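PDB 6TTB: formate dehydrogenase from Staphylococcus aureus, which catalyses the NAD-dependent oxidation of formate to carbon dioxide, passing a hydride to the cofactor to give NADH. Local coordinates for residues L38-V43 and P94-Y99; P109-A114 and H132-V137; L186-I191 and P209-L214. All coordinates share one frame; numbering follows the deposited sequence.

Contact 1 (L38-V43 and P94-Y99); sequences LFPEAV and PFYPAY
Tyr96 is the hub of this contact, its phenol ring lying across residues 38-40. CA of Pro40 sits over one face of it: it stands 4.0 Å from the centroid of the Tyr96 ring and only 9° off the ring normal, a CH-pi contact over the centre of that face. Leu38 comes in at the rim instead, its CG 3.8 Å from Tyr96 CE1 and near the ring plane, with the two side chains crossing at roughly a right angle. In both residues CG is anti to the backbone N (chi1 178° in Leu38, -172° in Tyr96). This lets Leu38 extend toward the other loop, where CD2 also reaches CB of Ala98 at 4.0 Å, while the pyrrolidine ring of Pro40 brings CG to within 4.3 Å of Tyr96 CB. Apolar surfaces therefore join the two loops directly, without cross-linking hydrogen bonds.

Further out, the loops are brought together by the strands they continue, since Leu38 is hydrogen-bonded through its backbone to Ile91. Leu176 of the second subunit packs on Pro40 and Tyr96, and Trp174 NE1 of that subunit donates to the carbonyl O of Phe95. Phe95 itself touches NAD and sets its ring edge-to-face with His324, so the residue just before Tyr96 belongs to the cofactor pocket. Loops that follow neighbouring parallel strands and carry a cofactor-pocket residue are consistent with the Rossmann-like substrate domain of formate dehydrogenases and related D-2-hydroxyacid dehydrogenases, probably on the side that faces the cofactor crevice.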
ATOM      1  N   LEU A  38     -29.268  -8.525   8.885  1.00 18.97           N
ATOM      2  CA  LEU A  38     -28.225  -8.339   9.849  1.00 18.81           C
ATOM      3  C   LEU A  38     -27.109  -7.483   9.271  1.00 21.14           C
ATOM      4  O   LEU A  38     -26.480  -7.789   8.248  1.00 23.96           O
ATOM      5  CB  LEU A  38     -27.688  -9.657  10.376  1.00 21.86           C
ATOM      6  CG  LEU A  38     -26.542  -9.459  11.374  1.00 23.60           C
ATOM      7  CD1 LEU A  38     -27.081  -9.046  12.769  1.00 24.26           C
ATOM      8  CD2 LEU A  38     -25.657 -10.693  11.463  1.00 23.44           C
ATOM      9  N   PHE A  39     -26.830  -6.417   9.996  1.00 21.73           N
ATOM     10  CA  PHE A  39     -25.910  -5.415   9.562  1.00 21.60           C
ATOM     11  C   PHE A  39     -25.044  -5.011  10.737  1.00 23.97           C
ATOM     12  O   PHE A  39     -25.453  -5.122  11.891  1.00 24.78           O
ATOM     13  CB  PHE A  39     -26.716  -4.243   9.097  1.00 22.54           C
ATOM     14  CG  PHE A  39     -27.438  -4.491   7.812  1.00 23.66           C
ATOM     15  CD1 PHE A  39     -26.846  -5.187   6.791  1.00 24.15           C
ATOM     16  CD2 PHE A  39     -28.637  -3.854   7.551  1.00 30.96           C
ATOM     17  CE1 PHE A  39     -27.440  -5.252   5.541  1.00 25.98           C
ATOM     18  CE2 PHE A  39     -29.263  -3.974   6.318  1.00 23.88           C
ATOM     19  CZ  PHE A  39     -28.656  -4.657   5.316  1.00 26.27           C
ATOM     20  N   PRO A  40     -23.845  -4.468  10.481  1.00 22.64           N
ATOM     21  CA  PRO A  40     -23.022  -3.942  11.586  1.00 21.38           C
ATOM     22  C   PRO A  40     -23.791  -2.870  12.373  1.00 23.24           C
ATOM     23  O   PRO A  40     -24.696  -2.195  11.833  1.00 28.95           O
ATOM     24  CB  PRO A  40     -21.808  -3.319  10.899  1.00 19.98           C
ATOM     25  CG  PRO A  40     -21.862  -3.831   9.404  1.00 21.39           C
ATOM     26  CD  PRO A  40     -23.315  -4.191   9.125  1.00 20.78           C
ATOM     27  N   GLU A  41     -23.494  -2.790  13.669  1.00 23.29           N
ATOM     28  CA  GLU A  41     -24.120  -1.854  14.597  1.00 28.16           C
ATOM     29  C   GLU A  41     -23.697  -0.413  14.268  1.00 25.84           C
ATOM     30  O   GLU A  41     -22.524  -0.151  14.083  1.00 37.29           O
ATOM     31  CB  GLU A  41     -23.698  -2.206  16.021  1.00 28.57           C
ATOM     32  CG  GLU A  41     -24.640  -1.652  17.065  1.00 41.76           C
ATOM     33  CD  GLU A  41     -25.744  -2.635  17.384  1.00 48.43           C
ATOM     34  OE1 GLU A  41     -25.637  -3.834  16.934  1.00 45.79           O
ATOM     35  OE2 GLU A  41     -26.715  -2.223  18.067  1.00 64.93           O
ATOM     36  N   ALA A  42     -24.657   0.507  14.160  1.00 22.97           N
ATOM     37  CA  ALA A  42     -24.324   1.905  13.892  1.00 26.68           C
ATOM     38  C   ALA A  42     -23.622   2.482  15.113  1.00 23.51           C
ATOM     39  O   ALA A  42     -23.900   2.071  16.199  1.00 27.86           O
ATOM     40  CB  ALA A  42     -25.573   2.722  13.550  1.00 26.08           C
ATOM     41  N   VAL A  43     -22.768   3.491  14.919  1.00 26.90           N
ATOM     42  CA  VAL A  43     -22.073   4.122  16.021  1.00 27.56           C
ATOM     43  C   VAL A  43     -22.291   5.631  15.921  1.00 30.01           C
ATOM     44  O   VAL A  43     -22.431   6.135  14.813  1.00 46.65           O
ATOM     45  CB  VAL A  43     -20.588   3.725  15.988  1.00 30.19           C
ATOM     46  CG1 VAL A  43     -19.953   3.815  17.378  1.00 26.91           C
ATOM     47  CG2 VAL A  43     -20.372   2.311  15.346  1.00 20.25           C
ATOM     48  N   PRO A  94     -21.021 -10.184   3.595  1.00 19.41           N
ATOM     49  CA  PRO A  94     -19.965 -11.136   3.931  1.00 25.19           C
ATOM     50  C   PRO A  94     -19.049 -10.603   5.042  1.00 35.50           C
ATOM     51  O   PRO A  94     -18.434 -11.380   5.801  1.00 31.44           O
ATOM     52  CB  PRO A  94     -19.132 -11.333   2.646  1.00 25.76           C
ATOM     53  CG  PRO A  94     -19.878 -10.510   1.550  1.00 27.24           C
ATOM     54  CD  PRO A  94     -20.914  -9.642   2.244  1.00 20.85           C
ATOM     55  N   PHE A  95     -18.983  -9.256   5.130  1.00 33.95           N
ATOM     56  CA  PHE A  95     -18.187  -8.563   6.112  1.00 23.60           C
ATOM     57  C   PHE A  95     -18.720  -8.835   7.521  1.00 24.52           C
ATOM     58  O   PHE A  95     -18.029  -8.614   8.511  1.00 26.53           O
ATOM     59  CB  PHE A  95     -18.145  -7.086   5.765  1.00 20.47           C
ATOM     60  CG  PHE A  95     -18.211  -6.772   4.297  1.00 20.23           C
ATOM     61  CD1 PHE A  95     -17.152  -7.093   3.429  1.00 19.16           C
ATOM     62  CD2 PHE A  95     -19.284  -6.041   3.783  1.00 18.06           C
ATOM     63  CE1 PHE A  95     -17.201  -6.725   2.085  1.00 15.15           C
ATOM     64  CE2 PHE A  95     -19.345  -5.719   2.428  1.00 14.93           C
ATOM     65  CZ  PHE A  95     -18.301  -6.053   1.593  1.00 15.27           C
ATOM     66  N   TYR A  96     -19.936  -9.336   7.614  1.00 24.13           N
ATOM     67  CA  TYR A  96     -20.603  -9.417   8.902  1.00 26.82           C
ATOM     68  C   TYR A  96     -21.831 -10.316   8.738  1.00 25.48           C
ATOM     69  O   TYR A  96     -22.965  -9.822   8.610  1.00 31.60           O
ATOM     70  CB  TYR A  96     -20.907  -7.996   9.419  1.00 25.47           C
ATOM     71  CG  TYR A  96     -21.419  -7.907  10.831  1.00 23.39           C
ATOM     72  CD1 TYR A  96     -22.753  -8.072  11.093  1.00 23.19           C
ATOM     73  CD2 TYR A  96     -20.578  -7.657  11.912  1.00 23.93           C
ATOM     74  CE1 TYR A  96     -23.260  -7.923  12.369  1.00 23.84           C
ATOM     75  CE2 TYR A  96     -21.059  -7.563  13.214  1.00 20.57           C
ATOM     76  CZ  TYR A  96     -22.414  -7.690  13.431  1.00 24.03           C
ATOM     77  OH  TYR A  96     -22.965  -7.631  14.682  1.00 38.61           O
ATOM     78  N   PRO A  97     -21.620 -11.634   8.566  1.00 19.19           N
ATOM     79  CA  PRO A  97     -22.636 -12.495   7.979  1.00 21.71           C
ATOM     80  C   PRO A  97     -23.548 -13.132   9.002  1.00 21.89           C
ATOM     81  O   PRO A  97     -23.155 -13.433  10.139  1.00 28.16           O
ATOM     82  CB  PRO A  97     -21.845 -13.556   7.203  1.00 20.16           C
ATOM     83  CG  PRO A  97     -20.514 -13.636   7.978  1.00 18.73           C
ATOM     84  CD  PRO A  97     -20.364 -12.332   8.769  1.00 19.81           C
ATOM     85  N   ALA A  98     -24.784 -13.222   8.615  1.00 23.41           N
ATOM     86  CA  ALA A  98     -25.722 -14.094   9.274  1.00 28.55           C
ATOM     87  C   ALA A  98     -25.586 -15.479   8.656  1.00 34.34           C
ATOM     88  O   ALA A  98     -25.965 -15.675   7.487  1.00 30.98           O
ATOM     89  CB  ALA A  98     -27.106 -13.537   9.088  1.00 30.11           C
ATOM     90  N   TYR A  99     -24.972 -16.411   9.424  1.00 36.45           N
ATOM     91  CA  TYR A  99     -24.731 -17.763   8.945  1.00 31.27           C
ATOM     92  C   TYR A  99     -26.047 -18.513   8.782  1.00 33.89           C
ATOM     93  O   TYR A  99     -26.850 -18.597   9.714  1.00 28.04           O
ATOM     94  CB  TYR A  99     -23.747 -18.497   9.836  1.00 28.09           C
ATOM     95  CG  TYR A  99     -22.311 -18.104   9.580  1.00 33.53           C
ATOM     96  CD1 TYR A  99     -21.619 -18.537   8.429  1.00 32.57           C
ATOM     97  CD2 TYR A  99     -21.639 -17.258  10.469  1.00 31.35           C
ATOM     98  CE1 TYR A  99     -20.310 -18.122   8.178  1.00 30.67           C
ATOM     99  CE2 TYR A  99     -20.311 -16.882  10.259  1.00 28.93           C
ATOM    100  CZ  TYR A  99     -19.647 -17.299   9.105  1.00 30.81           C
ATOM    101  OH  TYR A  99     -18.343 -16.891   8.913  1.00 29.09           O
TER

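Contact 2 (P109-A114 and H132-V137); sequences PNLKLA and HNIGVV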
ATOM      1  N   PRO A 109     -39.156 -22.488   7.640  1.00 27.26           N
ATOM      2  CA  PRO A 109     -40.091 -22.930   6.633  1.00 25.75           C
ATOM      3  C   PRO A 109     -40.661 -21.810   5.791  1.00 26.91           C
ATOM      4  O   PRO A 109     -41.520 -22.036   4.933  1.00 30.44           O
ATOM      5  CB  PRO A 109     -41.225 -23.521   7.519  1.00 33.09           C
ATOM      6  CG  PRO A 109     -41.183 -22.730   8.806  1.00 25.09           C
ATOM      7  CD  PRO A 109     -39.700 -22.586   9.004  1.00 29.73           C
ATOM      8  N   ASN A 110     -40.256 -20.578   6.049  1.00 28.78           N
ATOM      9  CA  ASN A 110     -40.870 -19.537   5.226  1.00 35.37           C
ATOM     10  C   ASN A 110     -39.875 -18.953   4.223  1.00 32.02           C
ATOM     11  O   ASN A 110     -40.230 -18.134   3.380  1.00 39.54           O
ATOM     12  CB  ASN A 110     -41.623 -18.520   6.072  1.00 38.95           C
ATOM     13  CG  ASN A 110     -42.863 -19.141   6.653  1.00 40.41           C
ATOM     14  OD1 ASN A 110     -43.952 -18.994   6.093  1.00 30.60           O
ATOM     15  ND2 ASN A 110     -42.675 -19.966   7.674  1.00 50.32           N
ATOM     16  N   LEU A 111     -38.646 -19.403   4.322  1.00 25.03           N
ATOM     17  CA  LEU A 111     -37.545 -18.629   3.806  1.00 23.20           C
ATOM     18  C   LEU A 111     -37.329 -19.008   2.332  1.00 21.60           C
ATOM     19  O   LEU A 111     -37.400 -20.156   1.948  1.00 20.81           O
ATOM     20  CB  LEU A 111     -36.339 -18.978   4.661  1.00 20.79           C
ATOM     21  CG  LEU A 111     -35.003 -18.642   4.044  1.00 19.25           C
ATOM     22  CD1 LEU A 111     -34.792 -17.144   4.050  1.00 23.44           C
ATOM     23  CD2 LEU A 111     -33.909 -19.342   4.792  1.00 17.87           C
ATOM     24  N   LYS A 112     -37.134 -18.027   1.503  1.00 21.41           N
ATOM     25  CA  LYS A 112     -37.255 -18.274   0.097  1.00 20.09           C
ATOM     26  C   LYS A 112     -36.036 -17.680  -0.564  1.00 20.00           C
ATOM     27  O   LYS A 112     -35.562 -18.196  -1.588  1.00 18.88           O
ATOM     28  CB  LYS A 112     -38.571 -17.681  -0.408  1.00 24.78           C
ATOM     29  CG  LYS A 112     -39.856 -18.325   0.141  1.00 24.33           C
ATOM     30  CD  LYS A 112     -41.140 -17.663  -0.437  1.00 24.31           C
ATOM     31  CE  LYS A 112     -41.730 -16.514   0.398  1.00 20.93           C
ATOM     32  NZ  LYS A 112     -42.392 -17.030   1.628  1.00 17.40           N
ATOM     33  N   LEU A 113     -35.457 -16.657   0.106  1.00 19.08           N
ATOM     34  CA  LEU A 113     -34.409 -15.850  -0.533  1.00 20.23           C
ATOM     35  C   LEU A 113     -33.384 -15.392   0.497  1.00 21.34           C
ATOM     36  O   LEU A 113     -33.702 -14.741   1.514  1.00 19.28           O
ATOM     37  CB  LEU A 113     -35.023 -14.675  -1.317  1.00 14.87           C
ATOM     38  CG  LEU A 113     -34.065 -13.939  -2.266  1.00 15.43           C
ATOM     39  CD1 LEU A 113     -33.233 -14.873  -3.102  1.00 11.81           C
ATOM     40  CD2 LEU A 113     -34.780 -12.858  -3.154  1.00 14.83           C
ATOM     41  N   ALA A 114     -32.151 -15.801   0.247  1.00 22.20           N
ATOM     42  CA  ALA A 114     -31.038 -15.320   1.042  1.00 21.15           C
ATOM     43  C   ALA A 114     -30.200 -14.372   0.194  1.00 20.88           C
ATOM     44  O   ALA A 114     -29.530 -14.780  -0.758  1.00 18.33           O
ATOM     45  CB  ALA A 114     -30.223 -16.486   1.529  1.00 20.61           C
ATOM     46  N   HIS A 132     -33.945 -27.218   0.157  1.00 30.72           N
ATOM     47  CA  HIS A 132     -35.161 -26.600   0.686  1.00 23.42           C
ATOM     48  C   HIS A 132     -35.708 -25.599  -0.325  1.00 23.40           C
ATOM     49  O   HIS A 132     -36.651 -24.871  -0.045  1.00 24.78           O
ATOM     50  CB  HIS A 132     -34.834 -25.892   2.018  1.00 23.53           C
ATOM     51  CG  HIS A 132     -34.632 -26.855   3.127  1.00 28.72           C
ATOM     52  ND1 HIS A 132     -33.518 -27.661   3.201  1.00 30.41           N
ATOM     53  CD2 HIS A 132     -35.467 -27.274   4.107  1.00 27.88           C
ATOM     54  CE1 HIS A 132     -33.637 -28.477   4.224  1.00 33.75           C
ATOM     55  NE2 HIS A 132     -34.814 -28.241   4.818  1.00 31.26           N
ATOM     56  N   ASN A 133     -35.005 -25.458  -1.440  1.00 22.68           N
ATOM     57  CA  ASN A 133     -35.483 -24.626  -2.517  1.00 26.74           C
ATOM     58  C   ASN A 133     -35.567 -23.139  -2.094  1.00 23.00           C
ATOM     59  O   ASN A 133     -36.446 -22.409  -2.525  1.00 21.39           O
ATOM     60  CB  ASN A 133     -36.671 -25.288  -3.222  1.00 23.55           C
ATOM     61  CG  ASN A 133     -36.870 -24.713  -4.591  1.00 25.34           C
ATOM     62  OD1 ASN A 133     -37.969 -24.595  -5.033  1.00 32.03           O
ATOM     63  ND2 ASN A 133     -35.826 -24.192  -5.192  1.00 33.69           N
ATOM     64  N   ILE A 134     -34.591 -22.710  -1.303  1.00 22.70           N
ATOM     65  CA  ILE A 134     -34.255 -21.314  -1.054  1.00 22.68           C
ATOM     66  C   ILE A 134     -33.301 -20.827  -2.155  1.00 20.93           C
ATOM     67  O   ILE A 134     -32.353 -21.510  -2.480  1.00 17.78           O
ATOM     68  CB  ILE A 134     -33.544 -21.259   0.304  1.00 31.16           C
ATOM     69  CG1 ILE A 134     -34.467 -21.511   1.475  1.00 29.60           C
ATOM     70  CG2 ILE A 134     -32.702 -20.000   0.503  1.00 42.76           C
ATOM     71  CD1 ILE A 134     -33.716 -22.156   2.593  1.00 36.70           C
ATOM     72  N   GLY A 135     -33.524 -19.602  -2.661  1.00 24.12           N
ATOM     73  CA  GLY A 135     -32.645 -18.987  -3.639  1.00 24.08           C
ATOM     74  C   GLY A 135     -31.562 -18.188  -2.938  1.00 23.79           C
ATOM     75  O   GLY A 135     -31.804 -17.636  -1.870  1.00 32.67           O
ATOM     76  N   VAL A 136     -30.408 -18.081  -3.571  1.00 21.47           N
ATOM     77  CA  VAL A 136     -29.283 -17.368  -2.994  1.00 24.87           C
ATOM     78  C   VAL A 136     -28.657 -16.464  -4.055  1.00 32.79           C
ATOM     79  O   VAL A 136     -28.228 -16.941  -5.136  1.00 36.49           O
ATOM     80  CB  VAL A 136     -28.242 -18.360  -2.470  1.00 26.56           C
ATOM     81  CG1 VAL A 136     -26.951 -17.677  -2.108  1.00 18.16           C
ATOM     82  CG2 VAL A 136     -28.801 -19.172  -1.294  1.00 26.23           C
ATOM     83  N   VAL A 137     -28.560 -15.165  -3.732  1.00 23.04           N
ATOM     84  CA  VAL A 137     -28.137 -14.198  -4.722  1.00 22.11           C
ATOM     85  C   VAL A 137     -27.285 -13.185  -4.021  1.00 25.44           C
ATOM     86  O   VAL A 137     -27.643 -12.726  -2.948  1.00 28.94           O
ATOM     87  CB  VAL A 137     -29.317 -13.499  -5.419  1.00 18.52           C
ATOM     88  CG1 VAL A 137     -30.286 -14.515  -5.942  1.00 16.95           C
ATOM     89  CG2 VAL A 137     -30.024 -12.577  -4.462  1.00 19.03           C
TER
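Residues 113-114 and 135-137 pair as neighbouring parallel strands, Leu113 with Gly135 and Ala114 with Val136, through three backbone hydrogen bonds. Gly135 N donates to Lys112 O (2.7 Å) from above the carbonyl plane, whereas Ala114 N meets Gly135 O (2.8 Å) almost along the C=O axis. The third, from Val137 N to Ala114 O, is 3.2 Å long and lies in the carbonyl plane.

The two strands are the ends of a beta-alpha-beta unit whose connecting helix, 126-131, closes in a Schellman motif; Asn133, at positive phi, turns the chain into the second strand. Ile134 follows at once, just ahead of the paired residues: its CD1 meets Leu111 CD2 at 3.6 Å as the side chains cross obliquely. CG2 of Ile134, anti to its backbone N, is turned to CB of Ala114, which Val136 CG2 also approaches, at 4.1 Å. Ala129 of the connecting helix packs on both Ile134 and Val136. On the face of Leu113, opposite that of Ala114 and Val136, Gly135 has no side chain, and Leu113 leans across, bringing CD1 to 4.1 Å from Val137 CG1. Lys112 points away from the partner strand and folds back, its NZ hydrogen-bonded to Asn110 O at 3.0 Å and in a salt bridge with Asp88.

Contact 3 (L186-I191 and P209-L214); sequences LQHKTI and PFNVTL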
ATOM      1  N   LEU A 186       8.313  -1.661  -6.159  1.00 24.15           N
ATOM      2  CA  LEU A 186       7.441  -2.585  -6.826  1.00 22.92           C
ATOM      3  C   LEU A 186       7.924  -2.782  -8.271  1.00 30.27           C
ATOM      4  O   LEU A 186       7.695  -3.834  -8.911  1.00 30.83           O
ATOM      5  CB  LEU A 186       6.033  -2.015  -6.787  1.00 20.20           C
ATOM      6  CG  LEU A 186       5.048  -2.834  -7.597  1.00 20.55           C
ATOM      7  CD1 LEU A 186       5.001  -4.255  -7.042  1.00 20.03           C
ATOM      8  CD2 LEU A 186       3.669  -2.211  -7.608  1.00 17.52           C
ATOM      9  N   GLN A 187       8.534  -1.737  -8.825  1.00 30.35           N
ATOM     10  CA  GLN A 187       8.894  -1.783 -10.235  1.00 26.78           C
ATOM     11  C   GLN A 187       9.903  -2.939 -10.496  1.00 25.87           C
ATOM     12  O   GLN A 187      10.749  -3.253  -9.657  1.00 19.60           O
ATOM     13  CB  GLN A 187       9.421  -0.426 -10.621  1.00 23.03           C
ATOM     14  CG  GLN A 187      10.127  -0.401 -11.945  1.00 27.51           C
ATOM     15  CD  GLN A 187      11.037   0.799 -12.007  1.00 27.35           C
ATOM     16  OE1 GLN A 187      11.079   1.487 -13.001  1.00 29.76           O
ATOM     17  NE2 GLN A 187      11.696   1.110 -10.898  1.00 24.09           N
ATOM     18  N   HIS A 188       9.758  -3.583 -11.666  1.00 24.28           N
ATOM     19  CA  HIS A 188      10.620  -4.660 -12.145  1.00 23.12           C
ATOM     20  C   HIS A 188      10.316  -6.000 -11.464  1.00 22.24           C
ATOM     21  O   HIS A 188      10.924  -6.987 -11.796  1.00 21.38           O
ATOM     22  CB  HIS A 188      12.122  -4.277 -12.083  1.00 32.55           C
ATOM     23  CG  HIS A 188      12.552  -3.151 -12.993  1.00 29.71           C
ATOM     24  ND1 HIS A 188      12.367  -3.178 -14.391  1.00 34.83           N
ATOM     25  CD2 HIS A 188      13.071  -1.942 -12.717  1.00 26.22           C
ATOM     26  CE1 HIS A 188      12.791  -2.037 -14.920  1.00 30.90           C
ATOM     27  NE2 HIS A 188      13.178  -1.241 -13.908  1.00 34.69           N
ATOM     28  N   LYS A 189       9.356  -6.045 -10.528  1.00 20.59           N
ATOM     29  CA  LYS A 189       9.031  -7.298  -9.881  1.00 18.44           C
ATOM     30  C   LYS A 189       8.081  -8.086 -10.772  1.00 21.04           C
ATOM     31  O   LYS A 189       7.355  -7.500 -11.613  1.00 18.72           O
ATOM     32  CB  LYS A 189       8.363  -7.049  -8.532  1.00 24.11           C
ATOM     33  CG  LYS A 189       9.147  -6.177  -7.551  1.00 23.43           C
ATOM     34  CD  LYS A 189       9.947  -6.977  -6.572  1.00 23.81           C
ATOM     35  CE  LYS A 189      11.102  -6.193  -5.990  1.00 25.27           C
ATOM     36  NZ  LYS A 189      11.556  -5.202  -6.978  1.00 27.85           N
ATOM     37  N   THR A 190       8.029  -9.421 -10.556  1.00 17.86           N
ATOM     38  CA  THR A 190       7.078 -10.221 -11.323  1.00 17.46           C
ATOM     39  C   THR A 190       5.915 -10.577 -10.448  1.00 15.85           C
ATOM     40  O   THR A 190       6.109 -11.176  -9.398  1.00 18.00           O
ATOM     41  CB  THR A 190       7.714 -11.505 -11.873  1.00 20.03           C
ATOM     42  OG1 THR A 190       8.899 -11.151 -12.628  1.00 25.03           O
ATOM     43  CG2 THR A 190       6.765 -12.374 -12.679  1.00 13.94           C
ATOM     44  N   ILE A 191       4.712 -10.207 -10.888  1.00 14.31           N
ATOM     45  CA  ILE A 191       3.524 -10.449 -10.080  1.00 15.39           C
ATOM     46  C   ILE A 191       2.650 -11.516 -10.718  1.00 16.86           C
ATOM     47  O   ILE A 191       2.251 -11.393 -11.877  1.00 20.46           O
ATOM     48  CB  ILE A 191       2.698  -9.162  -9.781  1.00 14.42           C
ATOM     49  CG1 ILE A 191       3.535  -8.014  -9.204  1.00 13.83           C
ATOM     50  CG2 ILE A 191       1.592  -9.504  -8.838  1.00 11.67           C
ATOM     51  CD1 ILE A 191       4.629  -8.482  -8.271  1.00 14.73           C
ATOM     52  N   PRO A 209       1.032  -0.083 -15.365  1.00 18.59           N
ATOM     53  CA  PRO A 209       1.844   1.108 -15.429  1.00 20.07           C
ATOM     54  C   PRO A 209       2.914   1.231 -14.357  1.00 24.85           C
ATOM     55  O   PRO A 209       3.525   2.290 -14.235  1.00 34.80           O
ATOM     56  CB  PRO A 209       0.880   2.281 -15.312  1.00 19.03           C
ATOM     57  CG  PRO A 209      -0.517   1.667 -15.213  1.00 21.12           C
ATOM     58  CD  PRO A 209      -0.353   0.168 -15.025  1.00 18.45           C
ATOM     59  N   PHE A 210       3.197   0.166 -13.623  1.00 22.40           N
ATOM     60  CA  PHE A 210       4.183   0.309 -12.558  1.00 24.17           C
ATOM     61  C   PHE A 210       5.450  -0.414 -12.942  1.00 25.01           C
ATOM     62  O   PHE A 210       6.407  -0.448 -12.157  1.00 21.03           O
ATOM     63  CB  PHE A 210       3.707  -0.366 -11.293  1.00 24.08           C
ATOM     64  CG  PHE A 210       2.870   0.490 -10.407  1.00 23.80           C
ATOM     65  CD1 PHE A 210       3.464   1.309  -9.449  1.00 27.93           C
ATOM     66  CD2 PHE A 210       1.488   0.478 -10.516  1.00 22.08           C
ATOM     67  CE1 PHE A 210       2.679   2.121  -8.627  1.00 30.60           C
ATOM     68  CE2 PHE A 210       0.697   1.285  -9.702  1.00 21.14           C
ATOM     69  CZ  PHE A 210       1.285   2.073  -8.730  1.00 28.61           C
ATOM     70  N   ASN A 211       5.396  -1.060 -14.113  1.00 25.42           N
ATOM     71  CA  ASN A 211       6.591  -1.530 -14.782  1.00 27.67           C
ATOM     72  C   ASN A 211       7.144  -2.749 -14.055  1.00 27.95           C
ATOM     73  O   ASN A 211       8.190  -2.720 -13.398  1.00 27.96           O
ATOM     74  CB  ASN A 211       7.640  -0.442 -14.970  1.00 29.82           C
ATOM     75  CG  ASN A 211       8.619  -0.846 -16.035  1.00 33.66           C
ATOM     76  OD1 ASN A 211       9.833  -0.660 -15.866  1.00 35.55           O
ATOM     77  ND2 ASN A 211       8.102  -1.430 -17.127  1.00 29.87           N
ATOM     78  N   VAL A 212       6.555  -3.856 -14.404  1.00 27.35           N
ATOM     79  CA  VAL A 212       6.399  -5.011 -13.565  1.00 28.69           C
ATOM     80  C   VAL A 212       6.009  -6.100 -14.564  1.00 24.62           C
ATOM     81  O   VAL A 212       5.333  -5.791 -15.520  1.00 31.57           O
ATOM     82  CB  VAL A 212       5.283  -4.692 -12.502  1.00 28.84           C
ATOM     83  CG1 VAL A 212       3.982  -5.430 -12.693  1.00 22.02           C
ATOM     84  CG2 VAL A 212       5.766  -4.751 -11.058  1.00 26.61           C
ATOM     85  N   THR A 213       6.565  -7.293 -14.453  1.00 20.27           N
ATOM     86  CA  THR A 213       6.062  -8.377 -15.265  1.00 21.86           C
ATOM     87  C   THR A 213       4.850  -9.038 -14.596  1.00 22.32           C
ATOM     88  O   THR A 213       4.934  -9.427 -13.432  1.00 22.69           O
ATOM     89  CB  THR A 213       7.154  -9.397 -15.547  1.00 21.52           C
ATOM     90  OG1 THR A 213       8.027  -8.701 -16.423  1.00 24.08           O
ATOM     91  CG2 THR A 213       6.616 -10.616 -16.250  1.00 19.43           C
ATOM     92  N   LEU A 214       3.732  -9.118 -15.339  1.00 18.25           N
ATOM     93  CA  LEU A 214       2.537  -9.799 -14.904  1.00 18.65           C
ATOM     94  C   LEU A 214       2.503 -11.197 -15.498  1.00 22.82           C
ATOM     95  O   LEU A 214       2.601 -11.356 -16.721  1.00 23.90           O
ATOM     96  CB  LEU A 214       1.341  -9.006 -15.419  1.00 17.39           C
ATOM     97  CG  LEU A 214       1.257  -7.614 -14.843  1.00 17.12           C
ATOM     98  CD1 LEU A 214      -0.152  -7.091 -14.913  1.00 16.55           C
ATOM     99  CD2 LEU A 214       1.718  -7.654 -13.398  1.00 24.15           C
TER
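Val212, Asn211 and Thr213 bury the most surface here, and each meets a different part of the opposing segment. Val212 lies against the type II turn Leu186-Lys189, which is closed by a hydrogen bond from Lys189 N to Leu186 O. One methyl, CG2, lies beside the Leu186 and Lys189 carbonyl oxygens and packs on Leu186 CG at 4.0 Å; the other, CG1, looks to Ile191 CG1.

Asn211 holds the turn at His188. Its carbonyl O accepts a hydrogen bond from His188 N in the carbonyl plane (2.5 Å), while its side chain runs alongside those of Gln187 and His188, pointing the same way. The amide is inclined 69° to the imidazole, with OD1 3.4 Å from His188 CE1, and 64° to the Gln187 amide. One face of the imidazole is covered, toward its rim, by Gln187 CG.

With Thr213 regular parallel pairing begins. Its N donates to Lys189 O (3.0 Å) at a rather bent 130°, from above the carbonyl plane, and its O receives Ile191 N (2.7 Å) nearly along the C=O axis. Thr190 and Thr213 lie side by side on one face, their CG2 methyls 4.0 Å apart; Ile191 and Leu214 share the other, CB of Ile191 meeting CD2 of Leu214 at 4.0 Å.

The contact joins the starts of strands 190-194 and 213-217, a beta-alpha-beta unit of the NAD-binding Rossmann domain. Glu149 of the second subunit accepts a hydrogen bond from Leu186 N. Helix 198-207 covers Ile191 and Leu214, helix 144-160 packs on Leu186 and Phe210, and strands 242-245 and 229-230 flank 190-194 and 213-217 respectively.

The three contacts form in series along the chain. Contact 2 lies in the five-stranded parallel sheet, and contact 1, its centre 19 Å away, joins loops that follow two other strands of it; contact 3 lies in the seven-stranded sheet of the NAD-binding domain, on the opposite side of the chain's centre. Contacts 2 and 3 illustrate one principle, parallel strands joined through a helix, with three backbone hydrogen bonds between the segments, one of them in contact 3 at the turn. Yet contact 2 is mostly buried and its cross-strand side-chain packing apolar, whereas contact 3 is partly exposed and adds polar side chains. Contact 1, also buried, relies on apolar and CH-pi packing. It alone includes a residue touching NAD, and like contact 3 it meets the second subunit, which leaves contact 2 untouched.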